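Long-range contact in putative chromatin binding protein (PDB 6QP0), which binds ATP through a P-loop domain, the part in this chain, and acts as a tRNA-dependent ATPase needed for tRNA modification by Elongator: residues A[132-143]-A[214-225]. Sequence-based numbering, arbitrary orientation.
Sequences LNYIKGWRYQLY and RYEEPNPMTRWD
Tyr134 and Tyr215 bring the two backbones to 5.2 Å between CA atoms, where Glu216 N donates to Tyr134 O (3.0 Å); Tyr140 and Trp224 approach again at 5.3 Å between CA atoms. In this P-loop NTPase fold the loop 214-225, leading to edge strand 228-231, meets helix 136-148 and its preceding turn, which places Leu132 beside the ADP-binding Lys15. Glu216 OE1 accepts from the Lys136 amide N in the first helical turn at 2.6 Å, nearly straight (175°), from above the carboxylate plane. Arg139 holds the loop farther on. NH1 and NH2 both grip Glu216 O, NH1 also reaches Asn133 O, and NE forms a salt bridge to Asp225 OD1 (2.8 Å). The bend at chi3 (-64°) turns the guanidinium edge to Glu216 O and Asp225 OD1, while Pro218 CG covers one face, over its centre. A leucine in its place would probably leave Asp225 OD1 without its charged mate and Glu216 O and Asn133 O without the guanidinium donors. Asp225 OD2 in turn accepts from Asn219 N, tying the turn 219-222 to the same carboxylate. Beyond, Tyr140 and Trp224 form an offset edge-to-face pair (centroids 5.2 Å apart, planes at 89°), and Trp224 CA makes a CH-pi contact 4.0 Å from the Tyr143 ring centroid. At the other end Arg214 NH2 donates to Tyr88 O, and Arg214 NE to Tyr134 OH, also bonded to Glu106, at 2.7 Å, the hydroxyl oxygen near the guanidinium plane.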
loop_
_atom_site.group_PDB
_atom_site.type_symbol
_atom_site.label_atom_id
_atom_site.label_comp_id
_atom_site.label_asym_id
_atom_site.label_seq_id
_atom_site.Cartn_x
_atom_site.Cartn_y
_atom_site.Cartn_z
ATOM N N LEU A 132 -4.585 0.269 -0.459
ATOM C CA LEU A 132 -5.217 0.138 0.849
ATOM C C LEU A 132 -4.704 -1.099 1.581
ATOM O O LEU A 132 -4.338 -1.030 2.759
ATOM C CB LEU A 132 -6.737 0.086 0.691
ATOM C CG LEU A 132 -7.396 1.371 0.180
ATOM C CD1 LEU A 132 -8.813 1.100 -0.303
ATOM C CD2 LEU A 132 -7.407 2.445 1.263
ATOM N N ASN A 133 -4.656 -2.237 0.889
ATOM C CA ASN A 133 -4.125 -3.482 1.444
ATOM C C ASN A 133 -4.604 -3.684 2.879
ATOM O O ASN A 133 -3.830 -3.971 3.793
ATOM C CB ASN A 133 -2.597 -3.496 1.367
ATOM C CG ASN A 133 -2.083 -3.446 -0.064
ATOM O OD1 ASN A 133 -2.710 -3.981 -0.979
ATOM N ND2 ASN A 133 -0.936 -2.803 -0.262
ATOM N N TYR A 134 -5.915 -3.543 3.064
ATOM C CA TYR A 134 -6.506 -3.392 4.385
ATOM C C TYR A 134 -7.028 -4.690 4.982
ATOM O O TYR A 134 -7.584 -4.662 6.086
ATOM C CB TYR A 134 -7.651 -2.373 4.325
ATOM C CG TYR A 134 -8.869 -2.866 3.572
ATOM C CD1 TYR A 134 -8.977 -2.701 2.197
ATOM C CD2 TYR A 134 -9.911 -3.495 4.239
ATOM C CE1 TYR A 134 -10.089 -3.153 1.510
ATOM C CE2 TYR A 134 -11.022 -3.947 3.563
ATOM C CZ TYR A 134 -11.108 -3.775 2.199
ATOM O OH TYR A 134 -12.222 -4.228 1.532
ATOM N N ILE A 135 -6.870 -5.818 4.298
ATOM C CA ILE A 135 -7.393 -7.097 4.767
ATOM C C ILE A 135 -6.224 -7.972 5.191
ATOM O O ILE A 135 -5.244 -8.113 4.449
ATOM C CB ILE A 135 -8.241 -7.794 3.689
ATOM C CG1 ILE A 135 -9.318 -6.843 3.161
ATOM C CG2 ILE A 135 -8.879 -9.055 4.258
ATOM C CD1 ILE A 135 -10.081 -7.376 1.967
ATOM N N LYS A 136 -6.326 -8.559 6.388
ATOM C CA LYS A 136 -5.274 -9.444 6.875
ATOM C C LYS A 136 -5.066 -10.620 5.931
ATOM O O LYS A 136 -3.925 -10.995 5.636
ATOM C CB LYS A 136 -5.616 -9.937 8.282
ATOM C CG LYS A 136 -5.612 -8.841 9.334
ATOM C CD LYS A 136 -6.048 -9.362 10.695
ATOM C CE LYS A 136 -6.087 -8.242 11.728
ATOM N NZ LYS A 136 -6.502 -8.727 13.075
ATOM N N GLY A 137 -6.157 -11.218 5.448
ATOM C CA GLY A 137 -6.026 -12.302 4.490
ATOM C C GLY A 137 -5.273 -11.881 3.243
ATOM O O GLY A 137 -4.363 -12.576 2.784
ATOM N N TRP A 138 -5.643 -10.730 2.676
ATOM C CA TRP A 138 -4.931 -10.220 1.510
ATOM C C TRP A 138 -3.462 -9.981 1.838
ATOM O O TRP A 138 -2.571 -10.382 1.080
ATOM C CB TRP A 138 -5.603 -8.942 1.010
ATOM C CG TRP A 138 -4.803 -8.179 0.004
ATOM C CD1 TRP A 138 -4.384 -6.887 0.107
ATOM C CD2 TRP A 138 -4.319 -8.658 -1.256
ATOM N NE1 TRP A 138 -3.674 -6.527 -1.012
ATOM C CE2 TRP A 138 -3.619 -7.598 -1.864
ATOM C CE3 TRP A 138 -4.413 -9.879 -1.932
ATOM C CZ2 TRP A 138 -3.014 -7.720 -3.113
ATOM C CZ3 TRP A 138 -3.812 -9.999 -3.172
ATOM C CH2 TRP A 138 -3.121 -8.926 -3.749
ATOM N N ARG A 139 -3.190 -9.338 2.977
ATOM C CA ARG A 139 -1.806 -9.152 3.400
ATOM C C ARG A 139 -1.111 -10.491 3.615
ATOM O O ARG A 139 0.110 -10.590 3.450
ATOM C CB ARG A 139 -1.747 -8.308 4.675
ATOM C CG ARG A 139 -2.086 -6.832 4.473
ATOM C CD ARG A 139 -1.649 -5.979 5.669
ATOM N NE ARG A 139 -2.358 -6.330 6.898
ATOM C CZ ARG A 139 -3.445 -5.707 7.352
ATOM N NH1 ARG A 139 -3.967 -4.685 6.688
ATOM N NH2 ARG A 139 -4.011 -6.110 8.481
ATOM N N TYR A 140 -1.868 -11.531 3.979
ATOM C CA TYR A 140 -1.277 -12.856 4.123
ATOM C C TYR A 140 -0.940 -13.455 2.764
ATOM O O TYR A 140 0.086 -14.131 2.616
ATOM C CB TYR A 140 -2.220 -13.777 4.893
ATOM C CG TYR A 140 -1.725 -15.203 4.981
ATOM C CD1 TYR A 140 -0.785 -15.573 5.933
ATOM C CD2 TYR A 140 -2.193 -16.181 4.108
ATOM C CE1 TYR A 140 -0.325 -16.873 6.015
ATOM C CE2 TYR A 140 -1.740 -17.484 4.185
ATOM C CZ TYR A 140 -0.805 -17.824 5.140
ATOM O OH TYR A 140 -0.347 -19.118 5.224
ATOM N N GLN A 141 -1.791 -13.224 1.760
ATOM C CA GLN A 141 -1.477 -13.673 0.408
ATOM C C GLN A 141 -0.184 -13.034 -0.081
ATOM O O GLN A 141 0.694 -13.713 -0.627
ATOM C CB GLN A 141 -2.625 -13.338 -0.546
ATOM C CG GLN A 141 -3.970 -13.952 -0.187
ATOM C CD GLN A 141 -5.056 -13.591 -1.191
ATOM O OE1 GLN A 141 -4.787 -13.435 -2.383
ATOM N NE2 GLN A 141 -6.286 -13.446 -0.710
ATOM N N LEU A 142 -0.050 -11.717 0.110
ATOM C CA LEU A 142 1.159 -11.022 -0.314
ATOM C C LEU A 142 2.379 -11.547 0.427
ATOM O O LEU A 142 3.457 -11.699 -0.160
ATOM C CB LEU A 142 1.002 -9.520 -0.091
ATOM C CG LEU A 142 -0.074 -8.838 -0.938
ATOM C CD1 LEU A 142 -0.358 -7.434 -0.437
ATOM C CD2 LEU A 142 0.353 -8.805 -2.396
ATOM N N TYR A 143 2.231 -11.822 1.723
ATOM C CA TYR A 143 3.315 -12.431 2.485
ATOM C C TYR A 143 3.746 -13.747 1.850
ATOM O O TYR A 143 4.934 -13.969 1.594
ATOM C CB TYR A 143 2.868 -12.629 3.938
ATOM C CG TYR A 143 3.738 -13.551 4.762
ATOM C CD1 TYR A 143 4.941 -13.114 5.298
ATOM C CD2 TYR A 143 3.340 -14.856 5.023
ATOM C CE1 TYR A 143 5.732 -13.957 6.060
ATOM C CE2 TYR A 143 4.122 -15.705 5.781
ATOM C CZ TYR A 143 5.316 -15.252 6.298
ATOM O OH TYR A 143 6.095 -16.098 7.054
ATOM N N ARG A 214 -14.186 -1.070 7.850
ATOM C CA ARG A 214 -13.733 -2.436 7.634
ATOM C C ARG A 214 -12.218 -2.542 7.451
ATOM O O ARG A 214 -11.727 -3.582 7.001
ATOM C CB ARG A 214 -14.458 -3.058 6.436
ATOM C CG ARG A 214 -13.998 -2.610 5.048
ATOM C CD ARG A 214 -14.752 -3.406 3.981
ATOM N NE ARG A 214 -14.355 -3.068 2.617
ATOM C CZ ARG A 214 -14.828 -2.030 1.933
ATOM N NH1 ARG A 214 -15.714 -1.212 2.492
ATOM N NH2 ARG A 214 -14.409 -1.810 0.696
ATOM N N TYR A 215 -11.468 -1.497 7.803
ATOM C CA TYR A 215 -10.012 -1.588 7.776
ATOM C C TYR A 215 -9.536 -2.471 8.922
ATOM O O TYR A 215 -10.029 -2.376 10.049
ATOM C CB TYR A 215 -9.375 -0.200 7.874
ATOM C CG TYR A 215 -7.859 -0.227 7.823
ATOM C CD1 TYR A 215 -7.181 -0.107 6.618
ATOM C CD2 TYR A 215 -7.109 -0.376 8.983
ATOM C CE1 TYR A 215 -5.802 -0.142 6.567
ATOM C CE2 TYR A 215 -5.729 -0.407 8.944
ATOM C CZ TYR A 215 -5.080 -0.289 7.733
ATOM O OH TYR A 215 -3.704 -0.320 7.689
ATOM N N GLU A 216 -8.581 -3.345 8.624
ATOM C CA GLU A 216 -8.049 -4.296 9.591
ATOM C C GLU A 216 -6.636 -3.862 9.958
ATOM O O GLU A 216 -5.726 -3.925 9.124
ATOM C CB GLU A 216 -8.062 -5.711 9.021
ATOM C CG GLU A 216 -9.427 -6.158 8.533
ATOM C CD GLU A 216 -9.425 -7.591 8.045
ATOM O OE1 GLU A 216 -8.332 -8.184 7.954
ATOM O OE2 GLU A 216 -10.515 -8.124 7.759
ATOM N N GLU A 217 -6.458 -3.427 11.198
ATOM C CA GLU A 217 -5.163 -2.926 11.629
ATOM C C GLU A 217 -4.106 -4.012 11.480
ATOM O O GLU A 217 -4.359 -5.179 11.814
ATOM C CB GLU A 217 -5.230 -2.459 13.084
ATOM C CG GLU A 217 -6.211 -1.321 13.339
ATOM C CD GLU A 217 -5.789 -0.027 12.671
ATOM O OE1 GLU A 217 -4.686 0.007 12.086
ATOM O OE2 GLU A 217 -6.558 0.957 12.731
ATOM N N PRO A 218 -2.917 -3.686 10.973
ATOM C CA PRO A 218 -1.836 -4.676 10.957
ATOM C C PRO A 218 -1.499 -5.140 12.367
ATOM O O PRO A 218 -1.419 -4.344 13.305
ATOM C CB PRO A 218 -0.669 -3.925 10.308
ATOM C CG PRO A 218 -1.316 -2.865 9.486
ATOM C CD PRO A 218 -2.545 -2.453 10.249
ATOM N N ASN A 219 -1.304 -6.450 12.505
ATOM C CA ASN A 219 -1.051 -7.070 13.801
ATOM C C ASN A 219 0.368 -7.618 13.842
ATOM O O ASN A 219 0.643 -8.671 13.245
ATOM C CB ASN A 219 -2.065 -8.190 14.054
ATOM C CG ASN A 219 -2.019 -8.705 15.471
ATOM O OD1 ASN A 219 -1.054 -8.469 16.197
ATOM N ND2 ASN A 219 -3.063 -9.418 15.874
ATOM N N PRO A 220 1.305 -6.953 14.526
ATOM C CA PRO A 220 2.678 -7.485 14.596
ATOM C C PRO A 220 2.779 -8.825 15.303
ATOM O O PRO A 220 3.851 -9.441 15.268
ATOM C CB PRO A 220 3.444 -6.398 15.365
ATOM C CG PRO A 220 2.607 -5.168 15.241
ATOM C CD PRO A 220 1.188 -5.643 15.191
ATOM N N MET A 221 1.711 -9.286 15.957
ATOM C CA MET A 221 1.721 -10.623 16.536
ATOM C C MET A 221 1.737 -11.694 15.451
ATOM O O MET A 221 2.205 -12.812 15.692
ATOM C CB MET A 221 0.505 -10.811 17.444
ATOM C CG MET A 221 0.384 -9.770 18.551
ATOM S SD MET A 221 1.617 -9.972 19.852
ATOM C CE MET A 221 0.979 -11.411 20.703
ATOM N N THR A 222 1.234 -11.372 14.263
ATOM C CA THR A 222 1.194 -12.318 13.157
ATOM C C THR A 222 2.414 -12.135 12.265
ATOM O O THR A 222 2.886 -11.013 12.055
ATOM C CB THR A 222 -0.082 -12.137 12.333
ATOM O OG1 THR A 222 -0.096 -10.830 11.748
ATOM C CG2 THR A 222 -1.313 -12.315 13.212
ATOM N N ARG A 223 2.917 -13.252 11.733
ATOM C CA ARG A 223 4.130 -13.226 10.930
ATOM C C ARG A 223 3.936 -12.529 9.591
ATOM O O ARG A 223 4.916 -12.036 9.021
ATOM C CB ARG A 223 4.630 -14.654 10.697
ATOM C CG ARG A 223 3.641 -15.538 9.958
ATOM C CD ARG A 223 4.105 -16.984 9.908
ATOM N NE ARG A 223 3.187 -17.815 9.135
ATOM C CZ ARG A 223 2.026 -18.276 9.592
ATOM N NH1 ARG A 223 1.259 -19.024 8.813
ATOM N NH2 ARG A 223 1.630 -17.988 10.825
ATOM N N TRP A 224 2.712 -12.475 9.072
ATOM C CA TRP A 224 2.481 -11.863 7.772
ATOM C C TRP A 224 2.292 -10.356 7.848
ATOM O O TRP A 224 2.405 -9.679 6.820
ATOM C CB TRP A 224 1.263 -12.497 7.088
ATOM C CG TRP A 224 0.000 -12.403 7.877
ATOM C CD1 TRP A 224 -0.896 -11.376 7.870
ATOM C CD2 TRP A 224 -0.516 -13.380 8.787
ATOM N NE1 TRP A 224 -1.937 -11.650 8.722
ATOM C CE2 TRP A 224 -1.727 -12.876 9.298
ATOM C CE3 TRP A 224 -0.071 -14.632 9.221
ATOM C CZ2 TRP A 224 -2.499 -13.578 10.221
ATOM C CZ3 TRP A 224 -0.838 -15.328 10.137
ATOM C CH2 TRP A 224 -2.038 -14.800 10.627
ATOM N N ASP A 225 2.013 -9.814 9.031
ATOM C CA ASP A 225 1.961 -8.371 9.222
ATOM C C ASP A 225 3.256 -7.809 9.789
ATOM O O ASP A 225 3.367 -6.590 9.956
ATOM C CB ASP A 225 0.792 -7.994 10.137
ATOM C CG ASP A 225 -0.543 -8.024 9.418
ATOM O OD1 ASP A 225 -0.552 -8.017 8.169
ATOM O OD2 ASP A 225 -1.586 -8.045 10.105
HETATM O O HOH W 1 -4.435 -10.317 13.283
HETATM O O HOH W 2 2.124 -8.512 4.114
#